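33 kDa chaperonin (Thermotoga maritima, PDB 1VQ0) probably acts as a redox-regulated molecular chaperone that protects thermally unfolding and oxidatively damaged proteins from irreversible aggregation. Local coordinates at residues E77-S89 with R96-L108. Sequence-based numbering, arbitrary orientation.
Sequences EGNGPIRRVVAQS and RGYVANPKVELPL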
loop_
_atom_site.group_PDB
_atom_site.type_symbol
_atom_site.label_atom_id
_atom_site.label_comp_id
_atom_site.label_asym_id
_atom_site.label_seq_id
_atom_site.Cartn_x
_atom_site.Cartn_y
_atom_site.Cartn_z
ATOM N N GLU A 77 8.767 -0.379 8.916
ATOM C CA GLU A 77 8.794 -1.625 9.651
ATOM C C GLU A 77 9.951 -2.520 9.153
ATOM O O GLU A 77 10.143 -2.708 7.956
ATOM C CB GLU A 77 7.453 -2.308 9.500
ATOM C CG GLU A 77 7.317 -3.505 10.446
ATOM C CD GLU A 77 5.902 -4.077 10.433
ATOM O OE1 GLU A 77 5.079 -3.683 9.600
ATOM O OE2 GLU A 77 5.614 -4.914 11.271
ATOM N N GLY A 78 10.754 -3.024 10.074
ATOM C CA GLY A 78 11.921 -3.852 9.697
ATOM C C GLY A 78 12.358 -4.804 10.739
ATOM O O GLY A 78 11.728 -4.882 11.785
ATOM N N ASN A 79 13.384 -5.617 10.410
ATOM C CA ASN A 79 13.842 -6.661 11.303
ATOM C C ASN A 79 15.006 -6.264 12.269
ATOM O O ASN A 79 15.506 -7.103 12.967
ATOM C CB ASN A 79 14.206 -7.948 10.522
ATOM C CG ASN A 79 15.465 -7.800 9.678
ATOM O OD1 ASN A 79 16.088 -6.745 9.653
ATOM N ND2 ASN A 79 15.800 -8.860 8.918
ATOM N N GLY A 80 15.440 -5.015 12.261
ATOM C CA GLY A 80 16.354 -4.543 13.261
ATOM C C GLY A 80 15.690 -4.433 14.622
ATOM O O GLY A 80 14.489 -4.599 14.716
ATOM N N PRO A 81 16.484 -4.136 15.652
ATOM C CA PRO A 81 16.026 -4.211 17.049
ATOM C C PRO A 81 15.057 -3.111 17.466
ATOM O O PRO A 81 14.394 -3.270 18.497
ATOM C CB PRO A 81 17.350 -4.203 17.853
ATOM C CG PRO A 81 18.340 -3.445 17.006
ATOM C CD PRO A 81 17.924 -3.826 15.575
ATOM N N ILE A 82 14.975 -1.999 16.696
ATOM C CA ILE A 82 13.884 -1.035 16.900
ATOM C C ILE A 82 12.474 -1.473 16.409
ATOM O O ILE A 82 11.484 -1.022 16.964
ATOM C CB ILE A 82 14.219 0.388 16.401
ATOM C CG1 ILE A 82 13.534 1.438 17.315
ATOM C CG2 ILE A 82 13.853 0.563 14.929
ATOM C CD1 ILE A 82 14.013 2.942 17.137
ATOM N N ARG A 83 12.443 -2.316 15.367
ATOM C CA ARG A 83 11.277 -3.048 14.857
ATOM C C ARG A 83 10.317 -2.227 14.018
ATOM O O ARG A 83 9.941 -2.618 12.905
ATOM C CB ARG A 83 10.527 -3.779 15.970
ATOM C CG ARG A 83 11.387 -4.699 16.820
ATOM C CD ARG A 83 10.639 -5.852 17.585
ATOM N NE ARG A 83 9.411 -5.479 18.314
ATOM C CZ ARG A 83 9.350 -4.909 19.532
ATOM N NH1 ARG A 83 10.454 -4.559 20.214
ATOM N NH2 ARG A 83 8.148 -4.645 20.053
ATOM N N ARG A 84 9.906 -1.090 14.567
ATOM C CA ARG A 84 8.923 -0.228 13.935
ATOM C C ARG A 84 9.089 1.237 14.337
ATOM O O ARG A 84 9.366 1.539 15.491
ATOM C CB ARG A 84 7.483 -0.652 14.300
ATOM C CG ARG A 84 6.521 -0.321 13.156
ATOM C CD ARG A 84 5.235 -0.987 13.288
ATOM N NE ARG A 84 4.333 -0.815 12.143
ATOM C CZ ARG A 84 3.168 -1.479 12.035
ATOM N NH1 ARG A 84 2.780 -2.325 12.970
ATOM N NH2 ARG A 84 2.371 -1.317 11.018
ATOM N N VAL A 85 8.939 2.106 13.335
ATOM C CA VAL A 85 9.012 3.544 13.480
ATOM C C VAL A 85 7.833 4.176 12.756
ATOM O O VAL A 85 7.680 3.998 11.534
ATOM C CB VAL A 85 10.308 4.103 12.858
ATOM C CG1 VAL A 85 10.464 5.543 13.190
ATOM C CG2 VAL A 85 11.494 3.346 13.331
ATOM N N VAL A 86 7.030 4.941 13.507
ATOM C CA VAL A 86 5.780 5.515 13.017
ATOM C C VAL A 86 5.738 7.033 13.318
ATOM O O VAL A 86 5.929 7.473 14.459
ATOM C CB VAL A 86 4.544 4.826 13.686
ATOM C CG1 VAL A 86 3.260 5.390 13.167
ATOM C CG2 VAL A 86 4.533 3.372 13.415
ATOM N N ALA A 87 5.569 7.836 12.286
ATOM C CA ALA A 87 5.441 9.259 12.486
ATOM C C ALA A 87 4.298 9.792 11.702
ATOM O O ALA A 87 4.238 9.567 10.496
ATOM C CB ALA A 87 6.720 9.976 12.150
ATOM N N GLN A 88 3.378 10.474 12.403
ATOM C CA GLN A 88 2.218 11.098 11.774
ATOM C C GLN A 88 2.291 12.625 11.843
ATOM O O GLN A 88 2.650 13.161 12.860
ATOM C CB GLN A 88 0.995 10.631 12.466
ATOM C CG GLN A 88 -0.298 11.092 11.839
ATOM C CD GLN A 88 -1.457 10.414 12.474
ATOM O OE1 GLN A 88 -2.030 10.925 13.433
ATOM N NE2 GLN A 88 -1.840 9.274 11.939
ATOM N N SER A 89 1.981 13.281 10.738
ATOM C CA SER A 89 1.758 14.717 10.637
ATOM C C SER A 89 0.351 15.060 10.099
ATOM O O SER A 89 -0.341 14.217 9.533
ATOM C CB SER A 89 2.789 15.345 9.725
ATOM O OG SER A 89 2.626 14.889 8.401
ATOM N N ARG A 96 2.994 13.576 15.729
ATOM C CA ARG A 96 3.139 12.656 16.821
ATOM C C ARG A 96 3.744 11.380 16.248
ATOM O O ARG A 96 3.768 11.194 15.049
ATOM C CB ARG A 96 1.799 12.389 17.506
ATOM C CG ARG A 96 0.694 11.849 16.560
ATOM C CD ARG A 96 -0.585 11.488 17.304
ATOM N NE ARG A 96 -1.557 10.893 16.425
ATOM C CZ ARG A 96 -2.747 10.448 16.765
ATOM N NH1 ARG A 96 -3.139 10.456 18.043
ATOM N NH2 ARG A 96 -3.539 9.928 15.817
ATOM N N GLY A 97 4.202 10.514 17.118
ATOM C CA GLY A 97 5.040 9.395 16.706
ATOM C C GLY A 97 5.477 8.486 17.834
ATOM O O GLY A 97 5.302 8.820 18.998
ATOM N N TYR A 98 6.013 7.325 17.483
ATOM C CA TYR A 98 6.442 6.304 18.449
ATOM C C TYR A 98 7.321 5.248 17.741
ATOM O O TYR A 98 7.329 5.151 16.498
ATOM C CB TYR A 98 5.244 5.642 19.124
ATOM C CG TYR A 98 4.337 4.782 18.214
ATOM C CD1 TYR A 98 3.255 5.329 17.562
ATOM C CD2 TYR A 98 4.551 3.394 18.073
ATOM C CE1 TYR A 98 2.419 4.543 16.724
ATOM C CE2 TYR A 98 3.727 2.593 17.241
ATOM C CZ TYR A 98 2.667 3.196 16.559
ATOM O OH TYR A 98 1.804 2.442 15.778
ATOM N N VAL A 99 8.065 4.484 18.543
ATOM C CA VAL A 99 8.855 3.370 18.043
ATOM C C VAL A 99 8.462 2.169 18.845
ATOM O O VAL A 99 7.985 2.311 19.970
ATOM C CB VAL A 99 10.362 3.561 18.148
ATOM C CG1 VAL A 99 10.820 4.735 17.357
ATOM C CG2 VAL A 99 10.825 3.711 19.606
ATOM N N ALA A 100 8.655 0.976 18.275
ATOM C CA ALA A 100 8.268 -0.248 18.978
ATOM C C ALA A 100 9.182 -0.513 20.178
ATOM O O ALA A 100 8.701 -0.972 21.222
ATOM C CB ALA A 100 8.246 -1.438 18.027
ATOM N N ASN A 101 10.463 -0.125 20.052
ATOM C CA ASN A 101 11.467 -0.342 21.072
ATOM C C ASN A 101 12.180 0.935 21.481
ATOM O O ASN A 101 13.249 1.222 20.988
ATOM C CB ASN A 101 12.478 -1.438 20.647
ATOM C CG ASN A 101 13.591 -1.700 21.730
ATOM O OD1 ASN A 101 13.465 -1.289 22.895
ATOM N ND2 ASN A 101 14.676 -2.378 21.326
ATOM N N PRO A 102 11.565 1.696 22.391
ATOM C CA PRO A 102 12.098 2.985 22.819
ATOM C C PRO A 102 13.472 2.957 23.498
ATOM O O PRO A 102 14.112 3.989 23.579
ATOM C CB PRO A 102 11.032 3.520 23.833
ATOM C CG PRO A 102 10.098 2.439 24.129
ATOM C CD PRO A 102 10.298 1.365 23.069
ATOM N N LYS A 103 13.888 1.802 24.018
ATOM C CA LYS A 103 15.158 1.657 24.758
ATOM C C LYS A 103 16.295 1.070 23.896
ATOM O O LYS A 103 17.346 0.736 24.406
ATOM C CB LYS A 103 14.935 0.751 25.986
ATOM C CG LYS A 103 14.234 1.379 27.163
ATOM C CD LYS A 103 13.688 2.794 26.963
ATOM C CE LYS A 103 13.054 3.395 28.268
ATOM N NZ LYS A 103 14.039 4.183 29.034
ATOM N N VAL A 104 16.063 0.921 22.602
ATOM C CA VAL A 104 17.039 0.295 21.726
ATOM C C VAL A 104 18.411 0.999 21.811
ATOM O O VAL A 104 18.495 2.244 21.835
ATOM C CB VAL A 104 16.537 0.310 20.248
ATOM C CG1 VAL A 104 16.469 1.718 19.714
ATOM C CG2 VAL A 104 17.455 -0.561 19.379
ATOM N N GLU A 105 19.467 0.182 21.861
ATOM C CA GLU A 105 20.849 0.631 21.808
ATOM C C GLU A 105 21.619 -0.246 20.831
ATOM O O GLU A 105 21.353 -1.425 20.700
ATOM C CB GLU A 105 21.527 0.464 23.151
ATOM C CG GLU A 105 20.981 1.294 24.297
ATOM C CD GLU A 105 21.715 0.981 25.634
ATOM O OE1 GLU A 105 22.607 0.081 25.704
ATOM O OE2 GLU A 105 21.385 1.635 26.631
ATOM N N LEU A 106 22.627 0.323 20.207
ATOM C CA LEU A 106 23.520 -0.394 19.285
ATOM C C LEU A 106 24.870 0.342 19.328
ATOM O O LEU A 106 24.905 1.521 19.726
ATOM C CB LEU A 106 22.967 -0.246 17.851
ATOM C CG LEU A 106 21.874 -1.199 17.364
ATOM C CD1 LEU A 106 21.554 -0.910 15.910
ATOM C CD2 LEU A 106 22.387 -2.601 17.522
ATOM N N PRO A 107 25.964 -0.300 18.922
ATOM C CA PRO A 107 27.213 0.414 18.716
ATOM C C PRO A 107 27.020 1.511 17.665
ATOM O O PRO A 107 26.106 1.445 16.823
ATOM C CB PRO A 107 28.143 -0.674 18.149
ATOM C CG PRO A 107 27.557 -2.013 18.750
ATOM C CD PRO A 107 26.096 -1.745 18.612
ATOM N N LEU A 108 27.843 2.527 17.731
ATOM C CA LEU A 108 27.887 3.494 16.640
ATOM C C LEU A 108 28.295 2.783 15.350
ATOM O O LEU A 108 28.998 1.773 15.385
ATOM C CB LEU A 108 28.875 4.604 16.944
ATOM C CG LEU A 108 28.617 5.426 18.177
ATOM C CD1 LEU A 108 29.861 6.290 18.483
ATOM C CD2 LEU A 108 27.364 6.256 17.981
#
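Q88 and R96 face each other as a hydrogen-bonded antiparallel pair, their side chains running alongside each other. NE and NH2 of R96 both grip Q88 OE1, each at 3.0 Å, from the same face of the amide; arginine suits this because its adjacent N-H groups, side-on, can share one oxygen through two bent bonds, while Q88 NE2 turns to T73. With an alanine here, Q88 OE1 would probably lose both donors and D244 the salt bridge from this arginine.

V86 CB sits over the Y98 ring, 4.0 Å from its centroid, a CH-pi contact to which the branched valine brings a compact C-H surface. Chi1 of 67° lays the ring along V86, and Y98 OH goes on to K276. On the other face, G97 opposite A87 avoids the clash a CB would make with V86 O; beyond it the apolar branches of I82 and V99 meet, CD1 to CG1 3.7 Å, and I82 also touches V51 of helix 46-62.

The turn end is looser: P81 is exposed, and the R83 guanidinium lays one face over A100 CB. Its firm tie is N101, whose amide N-H reaches P81 O from above the carbonyl plane. Strands 84-90 and 94-99 form an antiparallel beta hairpin within the large sheet of the Hsp33 fold, its R96 end beside the zinc site.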